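Local coordinates for antiterminator Q protein (Enterobacteria phage SfI, PDB 6JNY) that probably acts on RNA polymerase as a phage antitermination factor, letting transcription read through terminators, at residues E21-W26 with M64-V69; D60-L65 with S147-R152. All blocks are in the same frame, centred on the assembly; numbering follows the deposited sequence.

Both contacts are made by helix 60-74, which packs against helix 10-28 in contact 1 and against the long C-terminal helix 123-155 in contact 2. Their centres lie about 9 Å apart, on the same side of the chain's centre, contact 1 buried and contact 2 at the surface. Along the chain, helix 10-28 comes first, then helix 60-74, and, 81 residues after segment 60-65, segment 147-152; the two-stranded antiparallel sheet lies in between. The segments overlap at M64 and L65, M64 working in contact 1 and L65 in contact 2, and W26 NE1 bonds D60 OD1 directly between them. Helix 60-74 thus joins the N-terminal and C-terminal helices of this mostly helical, single-chain protein.

Contact 1 of 2, residues E21-W26 with M64-V69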
ATOM      1  N   GLU A  21       3.140  -4.181  -8.510  1.00 14.17           N
ATOM      2  CA  GLU A  21       3.871  -3.297  -9.423  1.00 14.74           C
ATOM      3  C   GLU A  21       3.108  -3.111 -10.735  1.00 14.30           C
ATOM      4  O   GLU A  21       3.021  -1.982 -11.259  1.00 15.83           O
ATOM      5  CB  GLU A  21       5.277  -3.861  -9.677  1.00 15.02           C
ATOM      6  CG  GLU A  21       6.265  -3.638  -8.520  1.00 18.46           C
ATOM      7  CD  GLU A  21       7.603  -4.345  -8.718  1.00 19.06           C
ATOM      8  OE1 GLU A  21       7.769  -5.048  -9.731  1.00 26.29           O
ATOM      9  OE2 GLU A  21       8.486  -4.206  -7.844  1.00 22.67           O
ATOM     10  N   LEU A  22       2.572  -4.192 -11.298  1.00 13.92           N
ATOM     11  CA  LEU A  22       1.801  -4.085 -12.534  1.00 15.24           C
ATOM     12  C   LEU A  22       0.539  -3.274 -12.310  1.00 17.20           C
ATOM     13  O   LEU A  22       0.182  -2.418 -13.134  1.00 18.74           O
ATOM     14  CB  LEU A  22       1.447  -5.473 -13.065  1.00 18.86           C
ATOM     15  CG  LEU A  22       2.597  -6.301 -13.637  1.00 19.42           C
ATOM     16  CD1 LEU A  22       2.144  -7.727 -13.868  1.00 19.16           C
ATOM     17  CD2 LEU A  22       3.115  -5.664 -14.936  1.00 20.13           C
ATOM     18  N   TRP A  23      -0.147  -3.524 -11.194  1.00 16.20           N
ATOM     19  CA  TRP A  23      -1.371  -2.802 -10.873  1.00 16.33           C
ATOM     20  C   TRP A  23      -1.073  -1.338 -10.600  1.00 16.70           C
ATOM     21  O   TRP A  23      -1.828  -0.448 -11.017  1.00 16.04           O
ATOM     22  CB  TRP A  23      -2.026  -3.456  -9.650  1.00 15.30           C
ATOM     23  CG  TRP A  23      -3.026  -2.594  -8.925  1.00 14.25           C
ATOM     24  CD1 TRP A  23      -4.339  -2.379  -9.276  1.00 17.21           C
ATOM     25  CD2 TRP A  23      -2.810  -1.868  -7.711  1.00 14.20           C
ATOM     26  NE1 TRP A  23      -4.934  -1.542  -8.356  1.00 15.53           N
ATOM     27  CE2 TRP A  23      -4.024  -1.220  -7.384  1.00 16.13           C
ATOM     28  CE3 TRP A  23      -1.704  -1.697  -6.867  1.00 14.57           C
ATOM     29  CZ2 TRP A  23      -4.157  -0.415  -6.250  1.00 16.57           C
ATOM     30  CZ3 TRP A  23      -1.833  -0.886  -5.749  1.00 15.29           C
ATOM     31  CH2 TRP A  23      -3.053  -0.263  -5.443  1.00 15.51           C
ATOM     32  N   GLY A  24       0.034  -1.063  -9.905  1.00 16.69           N
ATOM     33  CA  GLY A  24       0.346   0.307  -9.577  1.00 14.95           C
ATOM     34  C   GLY A  24       0.591   1.136 -10.821  1.00 15.75           C
ATOM     35  O   GLY A  24       0.142   2.279 -10.913  1.00 18.59           O
ATOM     36  N   ALA A  25       1.265   0.553 -11.811  1.00 16.71           N
ATOM     37  CA  ALA A  25       1.501   1.276 -13.060  1.00 17.90           C
ATOM     38  C   ALA A  25       0.194   1.486 -13.817  1.00 18.52           C
ATOM     39  O   ALA A  25      -0.025   2.546 -14.428  1.00 19.86           O
ATOM     40  CB  ALA A  25       2.501   0.499 -13.912  1.00 18.76           C
ATOM     41  N   TRP A  26      -0.693   0.496 -13.770  1.00 18.10           N
ATOM     42  CA  TRP A  26      -2.004   0.619 -14.403  1.00 18.09           C
ATOM     43  C   TRP A  26      -2.825   1.722 -13.742  1.00 19.63           C
ATOM     44  O   TRP A  26      -3.429   2.559 -14.426  1.00 19.80           O
ATOM     45  CB  TRP A  26      -2.708  -0.732 -14.334  1.00 19.11           C
ATOM     46  CG  TRP A  26      -4.037  -0.806 -14.979  1.00 21.76           C
ATOM     47  CD1 TRP A  26      -4.297  -1.016 -16.301  1.00 23.13           C
ATOM     48  CD2 TRP A  26      -5.305  -0.703 -14.328  1.00 22.27           C
ATOM     49  NE1 TRP A  26      -5.654  -1.031 -16.515  1.00 23.64           N
ATOM     50  CE2 TRP A  26      -6.296  -0.843 -15.320  1.00 24.02           C
ATOM     51  CE3 TRP A  26      -5.701  -0.492 -13.000  1.00 21.23           C
ATOM     52  CZ2 TRP A  26      -7.659  -0.790 -15.025  1.00 27.13           C
ATOM     53  CZ3 TRP A  26      -7.049  -0.433 -12.712  1.00 21.28           C
ATOM     54  CH2 TRP A  26      -8.015  -0.589 -13.716  1.00 23.34           C
ATOM     55  N   MET A  64      -8.763  -4.069 -12.768  1.00 21.52           N
ATOM     56  CA  MET A  64      -9.997  -3.904 -12.012  1.00 23.56           C
ATOM     57  C   MET A  64     -10.097  -4.918 -10.881  1.00 19.49           C
ATOM     58  O   MET A  64     -10.509  -4.570  -9.767  1.00 20.82           O
ATOM     59  CB  MET A  64     -11.206  -3.993 -12.947  1.00 25.99           C
ATOM     60  CG  MET A  64     -11.397  -2.726 -13.757  1.00 30.86           C
ATOM     61  SD  MET A  64     -12.830  -2.738 -14.851  1.00 39.19           S
ATOM     62  CE  MET A  64     -12.327  -3.950 -16.077  1.00 37.04           C
ATOM     63  N   LEU A  65      -9.730  -6.174 -11.143  1.00 18.67           N
ATOM     64  CA  LEU A  65      -9.807  -7.194 -10.101  1.00 17.62           C
ATOM     65  C   LEU A  65      -8.896  -6.836  -8.935  1.00 19.30           C
ATOM     66  O   LEU A  65      -9.300  -6.907  -7.767  1.00 19.43           O
ATOM     67  CB  LEU A  65      -9.429  -8.559 -10.677  1.00 20.72           C
ATOM     68  CG  LEU A  65      -9.448  -9.785  -9.750  1.00 22.36           C
ATOM     69  CD1 LEU A  65      -9.773 -11.030 -10.536  1.00 25.83           C
ATOM     70  CD2 LEU A  65      -8.126  -9.984  -9.009  1.00 24.04           C
ATOM     71  N   ILE A  66      -7.656  -6.448  -9.234  1.00 17.24           N
ATOM     72  CA  ILE A  66      -6.728  -6.107  -8.160  1.00 17.32           C
ATOM     73  C   ILE A  66      -7.204  -4.877  -7.405  1.00 17.32           C
ATOM     74  O   ILE A  66      -7.068  -4.797  -6.180  1.00 16.37           O
ATOM     75  CB  ILE A  66      -5.294  -5.944  -8.692  1.00 16.67           C
ATOM     76  CG1 ILE A  66      -4.801  -7.258  -9.287  1.00 16.51           C
ATOM     77  CG2 ILE A  66      -4.344  -5.453  -7.570  1.00 14.39           C
ATOM     78  CD1 ILE A  66      -3.578  -7.093 -10.200  1.00 17.58           C
ATOM     79  N   SER A  67      -7.737  -3.886  -8.122  1.00 16.47           N
ATOM     80  CA  SER A  67      -8.197  -2.665  -7.468  1.00 17.06           C
ATOM     81  C   SER A  67      -9.333  -2.959  -6.500  1.00 16.53           C
ATOM     82  O   SER A  67      -9.391  -2.380  -5.406  1.00 17.42           O
ATOM     83  CB  SER A  67      -8.681  -1.663  -8.519  1.00 18.87           C
ATOM     84  OG  SER A  67      -7.644  -1.253  -9.392  1.00 17.73           O
ATOM     85  N   GLN A  68     -10.268  -3.820  -6.910  1.00 17.36           N
ATOM     86  CA  GLN A  68     -11.367  -4.206  -6.033  1.00 18.74           C
ATOM     87  C   GLN A  68     -10.842  -4.934  -4.807  1.00 19.37           C
ATOM     88  O   GLN A  68     -11.318  -4.707  -3.688  1.00 19.45           O
ATOM     89  CB  GLN A  68     -12.349  -5.096  -6.796  1.00 20.67           C
ATOM     90  CG  GLN A  68     -13.104  -4.397  -7.912  1.00 30.23           C
ATOM     91  CD  GLN A  68     -14.262  -5.231  -8.431  1.00 38.60           C
ATOM     92  OE1 GLN A  68     -15.178  -4.710  -9.067  1.00 42.76           O
ATOM     93  NE2 GLN A  68     -14.229  -6.534  -8.155  1.00 40.98           N
ATOM     94  N   VAL A  69      -9.844  -5.803  -4.992  1.00 16.20           N
ATOM     95  CA  VAL A  69      -9.231  -6.481  -3.852  1.00 16.42           C
ATOM     96  C   VAL A  69      -8.583  -5.470  -2.919  1.00 16.73           C
ATOM     97  O   VAL A  69      -8.811  -5.480  -1.703  1.00 16.97           O
ATOM     98  CB  VAL A  69      -8.232  -7.544  -4.342  1.00 15.33           C
ATOM     99  CG1 VAL A  69      -7.341  -8.008  -3.216  1.00 17.59           C
ATOM    100  CG2 VAL A  69      -8.977  -8.702  -4.965  1.00 18.01           C
TER
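S67 OG receives the indole N-H of W23 and is also hydrogen-bonded to the carbonyl of G63, one turn back on its own helix. The bond from W23 NE1 to S67 OG is 2.9 Å long and moderately bent, 147° at the hydrogen, with the oxygen lying in the indole plane. A small hydroxyl suits this place, because it satisfies a buried indole N-H with little bulk. W23 CG stands anti to the backbone N (chi1 161°), and the ring beyond it presents its N-H to S67 and a face to I66. The methyl CG2 of I66 sits over the five-membered ring, 3.6 Å from its centroid, in a CH-pi contact; it comes within 3.4 Å of W23 CG.

The axes of segments 21-26 and 64-69, on helices 10-28 and 60-74, cross almost perpendicularly (98°) and approach to 10.0 Å in the mostly helical fold of this phage Q protein. W23 and W26, three residues apart and both with CB directed at helix 60-74, carry the contact from the first helix. W26 CZ3 brings the edge of its ring to S67 OG at 3.5 Å, while its neighbour CH2 packs on M64 CG at 4.0 Å. The flexible thioether chain of M64 starts away from helix 10-28, leaving its CG methylene to meet the indole. The polar end of W26 is served by D60, whose OD1 accepts from NE1 at the start of helix 60-74.

Contact 2 of 2, residues D60-L65 with S147-R152; sequences DDDGML and SAFKNR
A148, F149 and R152 of the C-terminal helix meet D62 and L65 near the start of helix 60-74, in a helix-helix packing in which the axes of segments 60-65 and 147-152 run at 129°, between perpendicular and antiparallel. The first of them, A148, whose small CB points at the opposing helix, lies where the CA atoms come nearest, L65 CA to A148 CA 7.4 Å; A148 CB touches L65 CD2 at 3.7 Å.

Next comes F149, whose ring takes the same L65 methyl over one face, offset toward the rim, with CD2 4.2 Å from the centroid in a CH-pi contact. A branched leucine suits this spot because its second methyl, CD1, serves another partner. Helix 10-28 also borders the phenyl ring, with W15 touching it and W19 meeting it at an inclined angle.

Further along, R152 extends with CG anti to the backbone N and then bends at chi3 (74°). L65 CD1 lies over one face of its guanidinium, 3.8 Å from NH1, so the arginine combines apolar packing with a salt bridge. Its two terminal nitrogens grip one carboxylate oxygen: NH1 meets D62 OD1 at 2.9 Å nearly along the C-O direction, whereas NH2 reaches D62 OD1 at 2.8 Å from the syn side, 28° out of the carboxylate plane.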
ATOM      1  N   ASP A  60      -6.719  -4.601 -18.353  1.00 25.55           N
ATOM      2  CA  ASP A  60      -7.787  -3.889 -17.658  1.00 26.64           C
ATOM      3  C   ASP A  60      -8.568  -4.808 -16.730  1.00 25.72           C
ATOM      4  O   ASP A  60      -8.972  -4.393 -15.639  1.00 26.94           O
ATOM      5  CB  ASP A  60      -8.732  -3.238 -18.667  1.00 26.63           C
ATOM      6  CG  ASP A  60      -8.126  -2.018 -19.330  1.00 28.10           C
ATOM      7  OD1 ASP A  60      -6.986  -1.637 -18.996  1.00 27.52           O
ATOM      8  OD2 ASP A  60      -8.802  -1.429 -20.203  1.00 29.11           O
ATOM      9  N   ASP A  61      -8.816  -6.048 -17.149  1.00 25.08           N
ATOM     10  CA  ASP A  61      -9.540  -6.977 -16.284  1.00 25.33           C
ATOM     11  C   ASP A  61      -8.764  -7.222 -15.000  1.00 23.83           C
ATOM     12  O   ASP A  61      -9.327  -7.182 -13.899  1.00 25.22           O
ATOM     13  CB  ASP A  61      -9.805  -8.298 -17.010  1.00 27.69           C
ATOM     14  CG  ASP A  61     -10.894  -8.182 -18.065  1.00 31.73           C
ATOM     15  OD1 ASP A  61     -11.546  -7.120 -18.151  1.00 32.26           O
ATOM     16  OD2 ASP A  61     -11.092  -9.162 -18.811  1.00 36.59           O
ATOM     17  N   ASP A  62      -7.461  -7.477 -15.126  1.00 23.87           N
ATOM     18  CA  ASP A  62      -6.632  -7.678 -13.942  1.00 21.24           C
ATOM     19  C   ASP A  62      -6.525  -6.399 -13.123  1.00 21.57           C
ATOM     20  O   ASP A  62      -6.563  -6.448 -11.890  1.00 19.32           O
ATOM     21  CB  ASP A  62      -5.248  -8.183 -14.350  1.00 21.19           C
ATOM     22  CG  ASP A  62      -5.280  -9.598 -14.926  1.00 21.78           C
ATOM     23  OD1 ASP A  62      -6.323 -10.285 -14.841  1.00 24.82           O
ATOM     24  OD2 ASP A  62      -4.244 -10.027 -15.469  1.00 23.74           O
ATOM     25  N   GLY A  63      -6.388  -5.249 -13.782  1.00 20.80           N
ATOM     26  CA  GLY A  63      -6.349  -3.995 -13.051  1.00 20.18           C
ATOM     27  C   GLY A  63      -7.589  -3.777 -12.207  1.00 21.73           C
ATOM     28  O   GLY A  63      -7.498  -3.358 -11.048  1.00 18.83           O
ATOM     29  N   MET A  64      -8.763  -4.069 -12.768  1.00 21.52           N
ATOM     30  CA  MET A  64      -9.997  -3.904 -12.012  1.00 23.56           C
ATOM     31  C   MET A  64     -10.097  -4.918 -10.881  1.00 19.49           C
ATOM     32  O   MET A  64     -10.509  -4.570  -9.767  1.00 20.82           O
ATOM     33  CB  MET A  64     -11.206  -3.993 -12.947  1.00 25.99           C
ATOM     34  CG  MET A  64     -11.397  -2.726 -13.757  1.00 30.86           C
ATOM     35  SD  MET A  64     -12.830  -2.738 -14.851  1.00 39.19           S
ATOM     36  CE  MET A  64     -12.327  -3.950 -16.077  1.00 37.04           C
ATOM     37  N   LEU A  65      -9.730  -6.174 -11.143  1.00 18.67           N
ATOM     38  CA  LEU A  65      -9.807  -7.194 -10.101  1.00 17.62           C
ATOM     39  C   LEU A  65      -8.896  -6.836  -8.935  1.00 19.30           C
ATOM     40  O   LEU A  65      -9.300  -6.907  -7.767  1.00 19.43           O
ATOM     41  CB  LEU A  65      -9.429  -8.559 -10.677  1.00 20.72           C
ATOM     42  CG  LEU A  65      -9.448  -9.785  -9.750  1.00 22.36           C
ATOM     43  CD1 LEU A  65      -9.773 -11.030 -10.536  1.00 25.83           C
ATOM     44  CD2 LEU A  65      -8.126  -9.984  -9.009  1.00 24.04           C
ATOM     45  N   SER A 147      -7.155 -15.579  -3.576  1.00 17.55           N
ATOM     46  CA  SER A 147      -8.487 -16.154  -3.716  1.00 19.19           C
ATOM     47  C   SER A 147      -9.270 -15.464  -4.819  1.00 20.87           C
ATOM     48  O   SER A 147     -10.135 -16.092  -5.445  1.00 19.18           O
ATOM     49  CB  SER A 147      -9.233 -16.083  -2.385  1.00 18.79           C
ATOM     50  OG  SER A 147      -9.755 -14.795  -2.174  1.00 25.78           O
ATOM     51  N   ALA A 148      -8.979 -14.192  -5.097  1.00 17.60           N
ATOM     52  CA  ALA A 148      -9.703 -13.502  -6.163  1.00 18.18           C
ATOM     53  C   ALA A 148      -9.378 -14.100  -7.522  1.00 19.41           C
ATOM     54  O   ALA A 148     -10.274 -14.294  -8.352  1.00 19.15           O
ATOM     55  CB  ALA A 148      -9.404 -12.003  -6.162  1.00 17.90           C
ATOM     56  N   PHE A 149      -8.100 -14.373  -7.783  1.00 17.23           N
ATOM     57  CA  PHE A 149      -7.732 -15.013  -9.041  1.00 19.59           C
ATOM     58  C   PHE A 149      -8.297 -16.426  -9.120  1.00 19.75           C
ATOM     59  O   PHE A 149      -8.767 -16.856 -10.181  1.00 20.20           O
ATOM     60  CB  PHE A 149      -6.209 -15.059  -9.171  1.00 19.02           C
ATOM     61  CG  PHE A 149      -5.580 -13.766  -9.625  1.00 17.91           C
ATOM     62  CD1 PHE A 149      -6.027 -13.103 -10.751  1.00 23.26           C
ATOM     63  CD2 PHE A 149      -4.515 -13.239  -8.915  1.00 18.52           C
ATOM     64  CE1 PHE A 149      -5.419 -11.927 -11.162  1.00 19.52           C
ATOM     65  CE2 PHE A 149      -3.904 -12.076  -9.324  1.00 19.24           C
ATOM     66  CZ  PHE A 149      -4.356 -11.416 -10.435  1.00 18.12           C
ATOM     67  N   LYS A 150      -8.260 -17.167  -8.010  1.00 18.84           N
ATOM     68  CA  LYS A 150      -8.771 -18.533  -8.020  1.00 18.92           C
ATOM     69  C   LYS A 150     -10.281 -18.552  -8.196  1.00 19.87           C
ATOM     70  O   LYS A 150     -10.819 -19.441  -8.869  1.00 23.23           O
ATOM     71  CB  LYS A 150      -8.353 -19.269  -6.750  1.00 20.33           C
ATOM     72  CG  LYS A 150      -6.877 -19.652  -6.749  1.00 22.53           C
ATOM     73  CD  LYS A 150      -6.422 -20.216  -5.422  1.00 26.08           C
ATOM     74  CE  LYS A 150      -4.932 -20.560  -5.496  1.00 27.60           C
ATOM     75  NZ  LYS A 150      -4.347 -20.868  -4.167  1.00 30.62           N
ATOM     76  N   ASN A 151     -10.974 -17.576  -7.603  1.00 20.46           N
ATOM     77  CA  ASN A 151     -12.422 -17.476  -7.781  1.00 19.84           C
ATOM     78  C   ASN A 151     -12.772 -17.202  -9.235  1.00 24.28           C
ATOM     79  O   ASN A 151     -13.698 -17.815  -9.780  1.00 23.80           O
ATOM     80  CB  ASN A 151     -12.987 -16.379  -6.871  1.00 19.57           C
ATOM     81  CG  ASN A 151     -14.491 -16.174  -7.049  1.00 19.68           C
ATOM     82  OD1 ASN A 151     -15.292 -17.033  -6.685  1.00 24.44           O
ATOM     83  ND2 ASN A 151     -14.871 -15.021  -7.590  1.00 19.86           N
ATOM     84  N   ARG A 152     -12.032 -16.301  -9.886  1.00 21.14           N
ATOM     85  CA  ARG A 152     -12.294 -16.010 -11.292  1.00 22.50           C
ATOM     86  C   ARG A 152     -12.079 -17.245 -12.155  1.00 23.09           C
ATOM     87  O   ARG A 152     -12.902 -17.554 -13.028  1.00 24.38           O
ATOM     88  CB  ARG A 152     -11.408 -14.864 -11.767  1.00 23.19           C
ATOM     89  CG  ARG A 152     -11.615 -14.511 -13.233  1.00 28.43           C
ATOM     90  CD  ARG A 152     -10.873 -13.247 -13.599  1.00 26.34           C
ATOM     91  NE  ARG A 152      -9.436 -13.479 -13.700  1.00 27.94           N
ATOM     92  CZ  ARG A 152      -8.542 -12.539 -13.995  1.00 24.63           C
ATOM     93  NH1 ARG A 152      -8.933 -11.291 -14.208  1.00 22.83           N
ATOM     94  NH2 ARG A 152      -7.255 -12.847 -14.071  1.00 25.37           N
TER